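Effector protein HopAB2 (Pseudomonas syringae pv. tomato, PDB 3HGL) acts as a secreted effector whose Pto-interacting domain, the part in this chain, is recognised by the tomato Pto kinase, and suppresses plant immunity in susceptible hosts. Local coordinates at residues H25-N28 with M29-A33; V44-N47 with I48-H52. All blocks are in the same frame, centred on the assembly; numbering follows the deposited sequence.

Contact 1. Residues H25-N28 with M29-A33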
loop_
_atom_site.group_PDB
_atom_site.type_symbol
_atom_site.label_atom_id
_atom_site.label_comp_id
_atom_site.label_asym_id
_atom_site.label_seq_id
_atom_site.Cartn_x
_atom_site.Cartn_y
_atom_site.Cartn_z
ATOM N N HIS A 25 0.766 5.761 8.545
ATOM C CA HIS A 25 1.194 6.691 7.502
ATOM C C HIS A 25 0.970 6.051 6.129
ATOM O O HIS A 25 0.562 6.713 5.178
ATOM C CB HIS A 25 2.678 7.053 7.680
ATOM C CG HIS A 25 3.245 7.873 6.557
ATOM N ND1 HIS A 25 3.811 7.309 5.434
ATOM C CD2 HIS A 25 3.309 9.213 6.376
ATOM C CE1 HIS A 25 4.200 8.264 4.609
ATOM N NE2 HIS A 25 3.907 9.430 5.156
ATOM N N THR A 26 1.224 4.750 6.030
ATOM C CA THR A 26 1.036 4.064 4.757
ATOM C C THR A 26 -0.434 4.131 4.349
ATOM O O THR A 26 -0.743 4.296 3.171
ATOM C CB THR A 26 1.490 2.595 4.837
ATOM O OG1 THR A 26 2.804 2.547 5.404
ATOM C CG2 THR A 26 1.528 1.967 3.439
ATOM N N ARG A 27 -1.341 4.011 5.317
ATOM C CA ARG A 27 -2.768 4.087 5.006
ATOM C C ARG A 27 -3.098 5.443 4.386
ATOM O O ARG A 27 -3.854 5.521 3.418
ATOM C CB ARG A 27 -3.628 3.903 6.263
ATOM C CG ARG A 27 -3.633 2.502 6.856
ATOM C CD ARG A 27 -4.715 2.396 7.942
ATOM N NE ARG A 27 -6.048 2.597 7.380
ATOM C CZ ARG A 27 -7.090 3.054 8.071
ATOM N NH1 ARG A 27 -6.953 3.360 9.351
ATOM N NH2 ARG A 27 -8.271 3.206 7.483
ATOM N N ASN A 28 -2.543 6.512 4.952
ATOM C CA ASN A 28 -2.791 7.859 4.429
ATOM C C ASN A 28 -2.296 8.008 3.008
ATOM O O ASN A 28 -2.988 8.565 2.152
ATOM C CB ASN A 28 -2.092 8.927 5.268
ATOM C CG ASN A 28 -2.607 8.993 6.674
ATOM O OD1 ASN A 28 -3.762 8.672 6.937
ATOM N ND2 ASN A 28 -1.754 9.431 7.598
HETATM N N MSE A 29 -1.080 7.535 2.756
HETATM C CA MSE A 29 -0.506 7.644 1.421
HETATM C C MSE A 29 -1.265 6.809 0.406
HETATM O O MSE A 29 -1.491 7.257 -0.718
HETATM C CB MSE A 29 0.966 7.227 1.429
HETATM C CG MSE A 29 1.916 8.260 2.008
HETATM SE SE MSE A 29 1.740 9.979 1.145
HETATM C CE MSE A 29 0.525 10.761 2.420
ATOM N N LEU A 30 -1.652 5.595 0.795
ATOM C CA LEU A 30 -2.388 4.724 -0.115
ATOM C C LEU A 30 -3.719 5.380 -0.463
ATOM O O LEU A 30 -4.172 5.308 -1.603
ATOM C CB LEU A 30 -2.626 3.341 0.513
ATOM C CG LEU A 30 -3.420 2.320 -0.329
ATOM C CD1 LEU A 30 -2.737 2.118 -1.680
ATOM C CD2 LEU A 30 -3.538 0.982 0.437
ATOM N N ARG A 31 -4.340 6.023 0.525
ATOM C CA ARG A 31 -5.612 6.706 0.300
ATOM C C ARG A 31 -5.400 7.825 -0.726
ATOM O O ARG A 31 -6.199 7.986 -1.651
ATOM C CB ARG A 31 -6.162 7.285 1.615
ATOM C CG ARG A 31 -7.435 8.115 1.432
ATOM C CD ARG A 31 -8.018 8.591 2.766
ATOM N NE ARG A 31 -8.295 7.466 3.654
ATOM C CZ ARG A 31 -7.555 7.146 4.711
ATOM N NH1 ARG A 31 -6.491 7.876 5.029
ATOM N NH2 ARG A 31 -7.856 6.074 5.430
ATOM N N ASN A 32 -4.326 8.593 -0.558
ATOM C CA ASN A 32 -3.996 9.673 -1.497
ATOM C C ASN A 32 -3.776 9.114 -2.900
ATOM O O ASN A 32 -4.315 9.634 -3.881
ATOM C CB ASN A 32 -2.711 10.387 -1.073
ATOM C CG ASN A 32 -2.938 11.405 0.022
ATOM O OD1 ASN A 32 -4.006 11.469 0.623
ATOM N ND2 ASN A 32 -1.919 12.211 0.288
ATOM N N ALA A 33 -2.976 8.056 -2.990
ATOM C CA ALA A 33 -2.676 7.446 -4.282
ATOM C C ALA A 33 -3.937 6.981 -4.992
ATOM O O ALA A 33 -4.119 7.240 -6.184
ATOM C CB ALA A 33 -1.721 6.271 -4.100
#
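His-25 and Met-29 meet one turn apart on the helix. CG of Met-29, a selenomethionine, lies 3.5 Å from His-25 CE1 and approaches the imidazole ring obliquely. A first torsion near 180° (chi1 173°) sends the His-25 ring out along the helix toward Met-29. The selenium sits farther off, with Met-29 SE 5.1 Å from the centroid of the His-25 ring.

On another side of the helix, Arg-31 folds back over the preceding turn. Its chain is bent at chi3 (-57°). Arg-31 NH1 reaches OD1 of Asn-28 at 3.4 Å, at the edge of the guanidinium, in a weak and bent hydrogen bond. The amide and guanidinium planes are turned 52° apart. NH2 of Arg-31 also comes within 3.6 Å of NH2 of Arg-27. These are like charges, and their closeness probably costs some energy.

All this rides on regular alpha-helix 23-35 of the Pto-interacting domain. Four successive i to i+4 backbone bonds carry it, from Met-29 N to His-25 O through to Asn-32 N to Asn-28 O. Among them, Leu-30 N lies 2.9 Å from Thr-26 O.

Leu-30 adds its CB against Thr-26 O at 3.4 Å and turns its side chain to Leu-75 of helix 66-80. Arg-27 lies against the same helix, touching Leu-75, Arg-76 and Val-79. The His-25 ring is positioned from outside the turn: ND1 is hydrogen-bonded to Glu-45 OE2. Thr-26 OG1 shares that carboxylate oxygen and also bonds to Asp-22 O.

Contact 2. Residues V44-N47 with I48-H52; sequences VEQN and IFRQH
Val-44 and Ile-48 pair one turn apart on helix 43-52, one of five helices in the all-helical Pto-interacting domain. The apolar contacts come first. Val-44 CG1 and Ile-48 CD1 lie 3.9 Å apart, and the two side chains run side by side in the same direction. Ile-48 continues onto Gln-15 and Leu-16 of helix 5-18. Phe-49 is buried. It packs on Leu-16, Ile-61 and Met-56, and its ring stacks with that of Phe-41.

The backbone bonds are the usual helical ones. Ile-48 N, Phe-49 N and Arg-50 N bond to the carbonyl oxygens of Val-44, Glu-45 and Gln-46. The middle bond is almost straight, with Phe-49 N 2.8 Å from Glu-45 O. That Glu-45 O also meets the edge of the Phe-49 ring, 3.0 Å from Phe-49 CD2.

Flat polar groups make the third kind of contact. The Gln-46 amide stacks over one face of the Arg-50 guanidinium, with planes 13° apart. Gln-46 CD is centred on that face, 4.0 Å above it. Both chains are extended and point the same way, though Gln-46 sets out opposite its main-chain N (chi1 -175°) and Arg-50 beside its own. Gln-46 NE2 and Arg-50 NH2, both donors, are 3.8 Å apart and make no hydrogen bond with each other. Arg-50 NE is buried here with no partner in the model.

The amide planes of Asn-47 and Gln-51 are nearly perpendicular, 84° apart, and Gln-51 OE1 is taken by Gln-15 NE2. A water links the backbone of Asn-47 to the side chain of Gln-51: it donates to Asn-47 O at 3.0 Å and accepts from Gln-51 NE2 at 2.9 Å.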
loop_
_atom_site.group_PDB
_atom_site.type_symbol
_atom_site.label_atom_id
_atom_site.label_comp_id
_atom_site.label_asym_id
_atom_site.label_seq_id
_atom_site.Cartn_x
_atom_site.Cartn_y
_atom_site.Cartn_z
ATOM N N VAL A 44 11.206 3.621 2.489
ATOM C CA VAL A 44 10.853 2.232 2.763
ATOM C C VAL A 44 9.560 1.836 2.040
ATOM O O VAL A 44 9.508 0.796 1.377
ATOM C CB VAL A 44 10.689 1.987 4.281
ATOM C CG1 VAL A 44 10.101 0.607 4.532
ATOM C CG2 VAL A 44 12.045 2.100 4.969
ATOM N N GLU A 45 8.525 2.665 2.162
ATOM C CA GLU A 45 7.246 2.380 1.516
ATOM C C GLU A 45 7.385 2.315 -0.000
ATOM O O GLU A 45 6.874 1.399 -0.644
ATOM C CB GLU A 45 6.204 3.450 1.875
ATOM C CG GLU A 45 5.932 3.582 3.370
ATOM C CD GLU A 45 5.067 4.786 3.719
ATOM O OE1 GLU A 45 5.186 5.823 3.034
ATOM O OE2 GLU A 45 4.284 4.700 4.691
ATOM N N GLN A 46 8.077 3.298 -0.568
ATOM C CA GLN A 46 8.254 3.345 -2.009
ATOM C C GLN A 46 8.952 2.087 -2.508
ATOM O O GLN A 46 8.518 1.483 -3.481
ATOM C CB GLN A 46 9.060 4.582 -2.406
ATOM C CG GLN A 46 9.178 4.772 -3.906
ATOM C CD GLN A 46 9.814 6.095 -4.273
ATOM O OE1 GLN A 46 10.965 6.364 -3.924
ATOM N NE2 GLN A 46 9.064 6.935 -4.981
ATOM N N ASN A 47 10.029 1.700 -1.834
ATOM C CA ASN A 47 10.780 0.506 -2.218
ATOM C C ASN A 47 9.873 -0.727 -2.194
ATOM O O ASN A 47 9.907 -1.561 -3.105
ATOM C CB ASN A 47 11.966 0.306 -1.269
ATOM C CG ASN A 47 12.817 -0.899 -1.640
ATOM O OD1 ASN A 47 12.933 -1.852 -0.869
ATOM N ND2 ASN A 47 13.414 -0.859 -2.824
ATOM N N ILE A 48 9.049 -0.827 -1.156
ATOM C CA ILE A 48 8.133 -1.954 -1.023
ATOM C C ILE A 48 7.030 -1.936 -2.081
ATOM O O ILE A 48 6.815 -2.926 -2.777
ATOM C CB ILE A 48 7.491 -1.979 0.383
ATOM C CG1 ILE A 48 8.569 -2.292 1.427
ATOM C CG2 ILE A 48 6.360 -3.012 0.432
ATOM C CD1 ILE A 48 8.086 -2.242 2.864
ATOM N N PHE A 49 6.338 -0.810 -2.213
ATOM C CA PHE A 49 5.263 -0.704 -3.197
ATOM C C PHE A 49 5.712 -0.953 -4.638
ATOM O O PHE A 49 4.943 -1.483 -5.444
ATOM C CB PHE A 49 4.571 0.660 -3.077
ATOM C CG PHE A 49 3.560 0.725 -1.958
ATOM C CD1 PHE A 49 2.200 0.823 -2.238
ATOM C CD2 PHE A 49 3.966 0.660 -0.628
ATOM C CE1 PHE A 49 1.256 0.855 -1.212
ATOM C CE2 PHE A 49 3.030 0.691 0.412
ATOM C CZ PHE A 49 1.673 0.789 0.119
ATOM N N ARG A 50 6.944 -0.586 -4.974
ATOM C CA ARG A 50 7.417 -0.824 -6.335
ATOM C C ARG A 50 7.492 -2.317 -6.650
ATOM O O ARG A 50 7.354 -2.717 -7.803
ATOM C CB ARG A 50 8.776 -0.154 -6.561
ATOM C CG ARG A 50 8.639 1.324 -6.902
ATOM C CD ARG A 50 9.980 2.015 -7.113
ATOM N NE ARG A 50 9.795 3.384 -7.595
ATOM C CZ ARG A 50 10.774 4.274 -7.729
ATOM N NH1 ARG A 50 12.020 3.947 -7.414
ATOM N NH2 ARG A 50 10.504 5.493 -8.177
ATOM N N GLN A 51 7.694 -3.136 -5.622
ATOM C CA GLN A 51 7.763 -4.589 -5.796
ATOM C C GLN A 51 6.387 -5.198 -6.083
ATOM O O GLN A 51 6.279 -6.238 -6.740
ATOM C CB GLN A 51 8.315 -5.245 -4.525
ATOM C CG GLN A 51 9.767 -4.950 -4.228
ATOM C CD GLN A 51 10.174 -5.384 -2.830
ATOM O OE1 GLN A 51 9.479 -6.169 -2.177
ATOM N NE2 GLN A 51 11.313 -4.880 -2.366
ATOM N N HIS A 52 5.344 -4.539 -5.588
ATOM C CA HIS A 52 3.969 -5.022 -5.722
ATOM C C HIS A 52 3.105 -4.299 -6.752
ATOM O O HIS A 52 2.086 -4.825 -7.190
ATOM C CB HIS A 52 3.310 -4.967 -4.341
ATOM C CG HIS A 52 4.046 -5.762 -3.307
ATOM N ND1 HIS A 52 3.966 -7.134 -3.233
ATOM C CD2 HIS A 52 4.938 -5.387 -2.360
ATOM C CE1 HIS A 52 4.777 -7.573 -2.288
ATOM N NE2 HIS A 52 5.381 -6.532 -1.743
HETATM O O HOH W 1 12.236 -2.919 -4.334
#

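How the contacts relate
Contacts 1 and 2 lie on consecutive helices, 23-35 and 43-52, with centres about 13 Å apart. Each is partly buried, with one face inward and another at the surface. The inward faces meet. The Glu-45 carboxylate of contact 2 is hydrogen-bonded to contact 1, and beside it Thr-26 CG2 packs on Phe-49 CZ at 3.5 Å. Beyond this junction they diverge. Contact 1 turns Arg-27 and Leu-30 to helix 66-80, while contact 2 turns Ile-48 and Phe-49 to helix 5-18. The polar groups nearer the surface differ too: contact 1 has crossed, like-charged arginines, and contact 2 has a flat amide-guanidinium stack and a water bridge.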